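Local atomic coordinates of UDP-galactopyranose mutase (Deinococcus radiodurans, PDB entry 3HDQ), a protein that probably catalyses the interconversion of UDP-galactopyranose and UDP-galactofuranose, using a bound FAD cofactor. Residues T241-I246 / M255-P260. Numbering follows the deposited sequence.
With FAD (flavin-adenine dinucleotide), chain L.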
ATOM      1  N   THR A 241      -0.091  -7.763  13.381  1.00 29.49           N
ATOM      2  CA  THR A 241      -0.721  -8.613  14.389  1.00 30.44           C
ATOM      3  C   THR A 241      -0.245 -10.074  14.397  1.00 24.79           C
ATOM      4  O   THR A 241      -0.554 -10.843  13.500  1.00 27.53           O
ATOM      5  CB  THR A 241      -2.250  -8.590  14.221  1.00 26.05           C
ATOM      6  OG1 THR A 241      -2.721  -7.234  14.267  1.00 28.00           O
ATOM      7  CG2 THR A 241      -2.924  -9.409  15.308  1.00 22.66           C
ATOM      8  N   ASP A 242       0.512 -10.453  15.420  1.00 31.17           N
ATOM      9  CA  ASP A 242       0.828 -11.862  15.647  1.00 29.53           C
ATOM     10  C   ASP A 242      -0.460 -12.558  16.053  1.00 28.56           C
ATOM     11  O   ASP A 242      -1.155 -12.069  16.941  1.00 29.36           O
ATOM     12  CB  ASP A 242       1.865 -11.999  16.765  1.00 32.32           C
ATOM     13  CG  ASP A 242       2.510 -13.385  16.808  1.00 38.34           C
ATOM     14  OD1 ASP A 242       1.796 -14.385  17.034  1.00 32.91           O
ATOM     15  OD2 ASP A 242       3.743 -13.465  16.622  1.00 39.36           O
ATOM     16  N   TYR A 243      -0.791 -13.684  15.422  1.00 26.93           N
ATOM     17  CA  TYR A 243      -2.050 -14.359  15.744  1.00 27.41           C
ATOM     18  C   TYR A 243      -2.154 -14.600  17.242  1.00 30.54           C
ATOM     19  O   TYR A 243      -3.245 -14.567  17.817  1.00 33.89           O
ATOM     20  CB  TYR A 243      -2.231 -15.672  14.977  1.00 27.34           C
ATOM     21  CG  TYR A 243      -1.417 -16.833  15.514  1.00 30.82           C
ATOM     22  CD1 TYR A 243      -2.002 -17.825  16.288  1.00 29.25           C
ATOM     23  CD2 TYR A 243      -0.062 -16.937  15.234  1.00 31.23           C
ATOM     24  CE1 TYR A 243      -1.246 -18.894  16.780  1.00 34.03           C
ATOM     25  CE2 TYR A 243       0.699 -17.990  15.712  1.00 32.67           C
ATOM     26  CZ  TYR A 243       0.105 -18.966  16.486  1.00 36.24           C
ATOM     27  OH  TYR A 243       0.875 -20.006  16.956  1.00 35.82           O
ATOM     28  N   ARG A 244      -1.015 -14.818  17.877  1.00 25.58           N
ATOM     29  CA  ARG A 244      -1.009 -15.078  19.306  1.00 31.81           C
ATOM     30  C   ARG A 244      -1.507 -13.900  20.149  1.00 33.13           C
ATOM     31  O   ARG A 244      -2.060 -14.103  21.222  1.00 37.72           O
ATOM     32  CB  ARG A 244       0.368 -15.554  19.756  1.00 32.34           C
ATOM     33  CG  ARG A 244       0.726 -16.904  19.144  1.00 34.93           C
ATOM     34  CD  ARG A 244       2.093 -17.387  19.589  1.00 40.06           C
ATOM     35  NE  ARG A 244       3.176 -16.586  19.024  1.00 43.76           N
ATOM     36  CZ  ARG A 244       4.102 -17.055  18.194  1.00 51.05           C
ATOM     37  NH1 ARG A 244       4.081 -18.336  17.830  1.00 49.67           N
ATOM     38  NH2 ARG A 244       5.055 -16.247  17.736  1.00 42.42           N
ATOM     39  N   GLU A 245      -1.341 -12.673  19.665  1.00 32.37           N
ATOM     40  CA  GLU A 245      -1.875 -11.519  20.388  1.00 36.25           C
ATOM     41  C   GLU A 245      -3.406 -11.486  20.340  1.00 32.38           C
ATOM     42  O   GLU A 245      -4.030 -10.681  21.023  1.00 35.19           O
ATOM     43  CB  GLU A 245      -1.311 -10.207  19.845  1.00 31.33           C
ATOM     44  CG  GLU A 245       0.211 -10.135  19.801  1.00 37.67           C
ATOM     45  CD  GLU A 245       0.706  -8.874  19.115  1.00 39.97           C
ATOM     46  OE1 GLU A 245       1.096  -8.941  17.931  1.00 40.13           O
ATOM     47  OE2 GLU A 245       0.675  -7.805  19.752  1.00 47.54           O
ATOM     48  N   ILE A 246      -4.000 -12.399  19.574  1.00 30.65           N
ATOM     49  CA  ILE A 246      -5.416 -12.305  19.225  1.00 31.08           C
ATOM     50  C   ILE A 246      -6.212 -13.582  19.519  1.00 37.20           C
ATOM     51  O   ILE A 246      -7.411 -13.529  19.798  1.00 35.96           O
ATOM     52  CB  ILE A 246      -5.555 -11.901  17.734  1.00 36.01           C
ATOM     53  CG1 ILE A 246      -6.258 -10.560  17.629  1.00 39.70           C
ATOM     54  CG2 ILE A 246      -6.190 -12.997  16.874  1.00 39.16           C
ATOM     55  CD1 ILE A 246      -5.520  -9.495  18.383  1.00 40.36           C
ATOM     56  N   MET A 255      -8.504 -22.895  12.101  1.00 32.66           N
ATOM     57  CA  MET A 255      -7.299 -22.120  11.830  1.00 32.12           C
ATOM     58  C   MET A 255      -6.518 -22.673  10.639  1.00 34.01           C
ATOM     59  O   MET A 255      -6.351 -23.892  10.490  1.00 28.03           O
ATOM     60  CB  MET A 255      -6.376 -22.037  13.060  1.00 30.81           C
ATOM     61  CG  MET A 255      -5.081 -21.290  12.760  1.00 32.61           C
ATOM     62  SD  MET A 255      -3.843 -21.176  14.070  1.00 27.84           S
ATOM     63  CE  MET A 255      -4.620 -19.979  15.150  1.00 28.37           C
ATOM     64  N   ILE A 256      -6.064 -21.758   9.786  1.00 31.49           N
ATOM     65  CA  ILE A 256      -5.131 -22.081   8.719  1.00 26.56           C
ATOM     66  C   ILE A 256      -3.830 -21.360   9.046  1.00 29.96           C
ATOM     67  O   ILE A 256      -3.805 -20.141   9.119  1.00 28.23           O
ATOM     68  CB  ILE A 256      -5.693 -21.674   7.337  1.00 28.41           C
ATOM     69  CG1 ILE A 256      -6.925 -22.529   7.018  1.00 28.07           C
ATOM     70  CG2 ILE A 256      -4.640 -21.850   6.237  1.00 22.42           C
ATOM     71  CD1 ILE A 256      -7.492 -22.323   5.652  1.00 26.49           C
ATOM     72  N   TYR A 257      -2.765 -22.124   9.285  1.00 27.18           N
ATOM     73  CA  TYR A 257      -1.484 -21.561   9.705  1.00 29.75           C
ATOM     74  C   TYR A 257      -0.444 -21.671   8.578  1.00 27.54           C
ATOM     75  O   TYR A 257      -0.283 -22.738   7.979  1.00 24.60           O
ATOM     76  CB  TYR A 257      -0.990 -22.244  11.005  1.00 23.80           C
ATOM     77  CG  TYR A 257       0.335 -21.718  11.536  1.00 23.41           C
ATOM     78  CD1 TYR A 257       0.394 -20.560  12.296  1.00 24.31           C
ATOM     79  CD2 TYR A 257       1.527 -22.387  11.274  1.00 22.98           C
ATOM     80  CE1 TYR A 257       1.609 -20.073  12.770  1.00 22.34           C
ATOM     81  CE2 TYR A 257       2.731 -21.926  11.746  1.00 18.80           C
ATOM     82  CZ  TYR A 257       2.776 -20.766  12.488  1.00 26.44           C
ATOM     83  OH  TYR A 257       3.996 -20.304  12.961  1.00 26.62           O
ATOM     84  N   THR A 258       0.240 -20.565   8.285  1.00 26.36           N
ATOM     85  CA  THR A 258       1.224 -20.533   7.197  1.00 22.42           C
ATOM     86  C   THR A 258       2.590 -20.020   7.678  1.00 25.46           C
ATOM     87  O   THR A 258       3.481 -19.745   6.880  1.00 31.95           O
ATOM     88  CB  THR A 258       0.727 -19.718   5.968  1.00 24.01           C
ATOM     89  OG1 THR A 258       0.777 -18.308   6.236  1.00 23.10           O
ATOM     90  CG2 THR A 258      -0.707 -20.123   5.585  1.00 20.76           C
ATOM     91  N   GLY A 259       2.750 -19.902   8.991  1.00 24.06           N
ATOM     92  CA  GLY A 259       4.029 -19.539   9.574  1.00 28.17           C
ATOM     93  C   GLY A 259       4.930 -20.756   9.736  1.00 24.86           C
ATOM     94  O   GLY A 259       4.564 -21.860   9.332  1.00 24.30           O
ATOM     95  N   PRO A 260       6.120 -20.563  10.321  1.00 22.94           N
ATOM     96  CA  PRO A 260       7.054 -21.680  10.548  1.00 26.01           C
ATOM     97  C   PRO A 260       6.448 -22.704  11.524  1.00 26.28           C
ATOM     98  O   PRO A 260       5.799 -22.289  12.481  1.00 27.65           O
ATOM     99  CB  PRO A 260       8.270 -21.006  11.187  1.00 25.44           C
ATOM    100  CG  PRO A 260       7.991 -19.526  11.207  1.00 27.12           C
ATOM    101  CD  PRO A 260       6.535 -19.329  11.005  1.00 23.38           C
TER
HETATM  102  PA  FAD L 450       5.110 -16.356   3.095  1.00 29.25           P
HETATM  103  O1A FAD L 450       5.249 -15.398   2.065  1.00 29.34           O
HETATM  104  O2A FAD L 450       6.318 -16.452   3.805  1.00 34.04           O
HETATM  105  O5B FAD L 450       3.982 -15.841   4.019  1.00 32.32           O
HETATM  106  C5B FAD L 450       3.697 -16.343   5.270  1.00 23.01           C
HETATM  107  C4B FAD L 450       3.230 -15.197   6.106  1.00 28.61           C
HETATM  108  O4B FAD L 450       2.911 -15.636   7.377  1.00 28.89           O
HETATM  109  C3B FAD L 450       4.360 -14.211   6.275  1.00 29.11           C
HETATM  110  O3B FAD L 450       4.086 -12.974   5.709  1.00 28.51           O
HETATM  111  C2B FAD L 450       4.515 -14.078   7.753  1.00 31.51           C
HETATM  112  O2B FAD L 450       4.681 -12.752   8.081  1.00 32.88           O
HETATM  113  C1B FAD L 450       3.232 -14.648   8.281  1.00 27.65           C
HETATM  114  N9A FAD L 450       3.382 -15.124   9.653  1.00 33.02           N
HETATM  115  C8A FAD L 450       4.261 -16.005  10.144  1.00 35.17           C
HETATM  116  N7A FAD L 450       4.073 -16.152  11.431  1.00 33.20           N
HETATM  117  C5A FAD L 450       3.071 -15.368  11.797  1.00 36.02           C
HETATM  118  C6A FAD L 450       2.452 -15.114  13.000  1.00 32.29           C
HETATM  119  N6A FAD L 450       2.723 -15.821  14.043  1.00 35.26           N
HETATM  120  N1A FAD L 450       1.429 -14.238  13.071  1.00 36.68           N
HETATM  121  C2A FAD L 450       1.019 -13.592  11.960  1.00 31.95           C
HETATM  122  N3A FAD L 450       1.627 -13.842  10.781  1.00 28.63           N
HETATM  123  C4A FAD L 450       2.639 -14.701  10.693  1.00 33.59           C
HETATM  124  N1  FAD L 450       9.209 -17.889  -5.895  1.00 28.21           N
HETATM  125  C2  FAD L 450       9.027 -17.918  -7.219  1.00 27.59           C
HETATM  126  O2  FAD L 450       8.152 -18.562  -7.714  1.00 26.62           O
HETATM  127  N3  FAD L 450       9.850 -17.195  -7.986  1.00 31.22           N
HETATM  128  C4  FAD L 450      10.837 -16.452  -7.431  1.00 32.08           C
HETATM  129  O4  FAD L 450      11.572 -15.807  -8.098  1.00 28.01           O
HETATM  130  C4X FAD L 450      11.008 -16.452  -6.096  1.00 28.82           C
HETATM  131  N5  FAD L 450      12.006 -15.722  -5.557  1.00 30.04           N
HETATM  132  C5X FAD L 450      12.175 -15.718  -4.219  1.00 32.63           C
HETATM  133  C6  FAD L 450      13.185 -14.960  -3.678  1.00 29.98           C
HETATM  134  C7  FAD L 450      13.366 -14.945  -2.324  1.00 30.78           C
HETATM  135  C7M FAD L 450      14.449 -14.144  -1.729  1.00 25.16           C
HETATM  136  C8  FAD L 450      12.538 -15.667  -1.513  1.00 29.00           C
HETATM  137  C8M FAD L 450      12.784 -15.624  -0.052  1.00 28.45           C
HETATM  138  C9  FAD L 450      11.519 -16.420  -2.058  1.00 29.23           C
HETATM  139  C9A FAD L 450      11.332 -16.458  -3.417  1.00 28.48           C
HETATM  140  N10 FAD L 450      10.325 -17.189  -3.976  1.00 30.45           N
HETATM  141  C10 FAD L 450      10.183 -17.180  -5.318  1.00 27.35           C
HETATM  142  C1' FAD L 450       9.470 -18.091  -3.164  1.00 31.02           C
HETATM  143  C2' FAD L 450       8.234 -17.418  -2.615  1.00 31.73           C
HETATM  144  O2' FAD L 450       8.683 -16.414  -1.778  1.00 37.30           O
HETATM  145  C3' FAD L 450       7.348 -18.355  -1.800  1.00 40.22           C
HETATM  146  O3' FAD L 450       6.795 -19.377  -2.504  1.00 51.24           O
HETATM  147  C4' FAD L 450       6.091 -17.670  -1.405  1.00 35.77           C
HETATM  148  O4' FAD L 450       6.436 -16.322  -1.315  1.00 27.59           O
HETATM  149  C5' FAD L 450       5.627 -18.267  -0.110  1.00 36.74           C
HETATM  150  O5' FAD L 450       4.293 -18.077   0.184  1.00 32.02           O
HETATM  151  P   FAD L 450       3.790 -18.421   1.610  1.00 27.55           P
HETATM  152  O1P FAD L 450       2.478 -17.930   1.770  1.00 26.34           O
HETATM  153  O2P FAD L 450       3.779 -19.831   1.713  1.00 27.04           O
HETATM  154  O3P FAD L 450       4.792 -17.816   2.641  1.00 28.59           O
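The adenine pocket of a Rossmann-type FAD-binding domain is bordered here by the loop after strand 235-239 and by the end of strand 252-257 with the loop that follows it, which meet through Tyr243, Met255 and Tyr257. No hydrogen bond joins the two segments; the contact is apolar and aromatic. The edge of Tyr257 is directed at the face of Tyr243 in an offset edge-to-face (T-shaped) pair, with ring planes at 67° and the closest approach from Tyr257 CE1 to Tyr243 CE2 at 3.7 Å. Met255 adds a Met-aromatic contact: its extended chain bends at the last torsion, bringing CE to 3.6 Å from Tyr243 CD1, with the sulfur oblique to the ring. With chi1 at 77°, CG of Tyr243 sits between its backbone N and carbonyl carbon, turning the ring edge to the adenine, CD2 standing 3.2 Å from FAD N6A. The backbone of the same residue reads the base, Tyr243 N donating to FAD N1A at 3.3 Å and 161°. Asp242 organises this turn: OD1 accepts from Arg244 N through its anti lone pair, an Asx turn, and also takes a weak bond from FAD N6A, while OD2 forms a salt bridge with Arg60. Replacing Asp242 with an alanine removes the carboxylate and is likely to leave Arg60 without this counter-charge, the adenine amino group without this weak acceptor and the turn less firmly set. The guanidinium of Arg244 turns one face toward FAD N6A without touching it, and its CG packs on one face of the Tyr243 ring. Val35 of strand 30-35 touches all three contact side chains. On the strand side, Tyr257 is fixed at its far end, where OH donates to Pro260 O at 2.7 Å, tilted from the carbonyl plane.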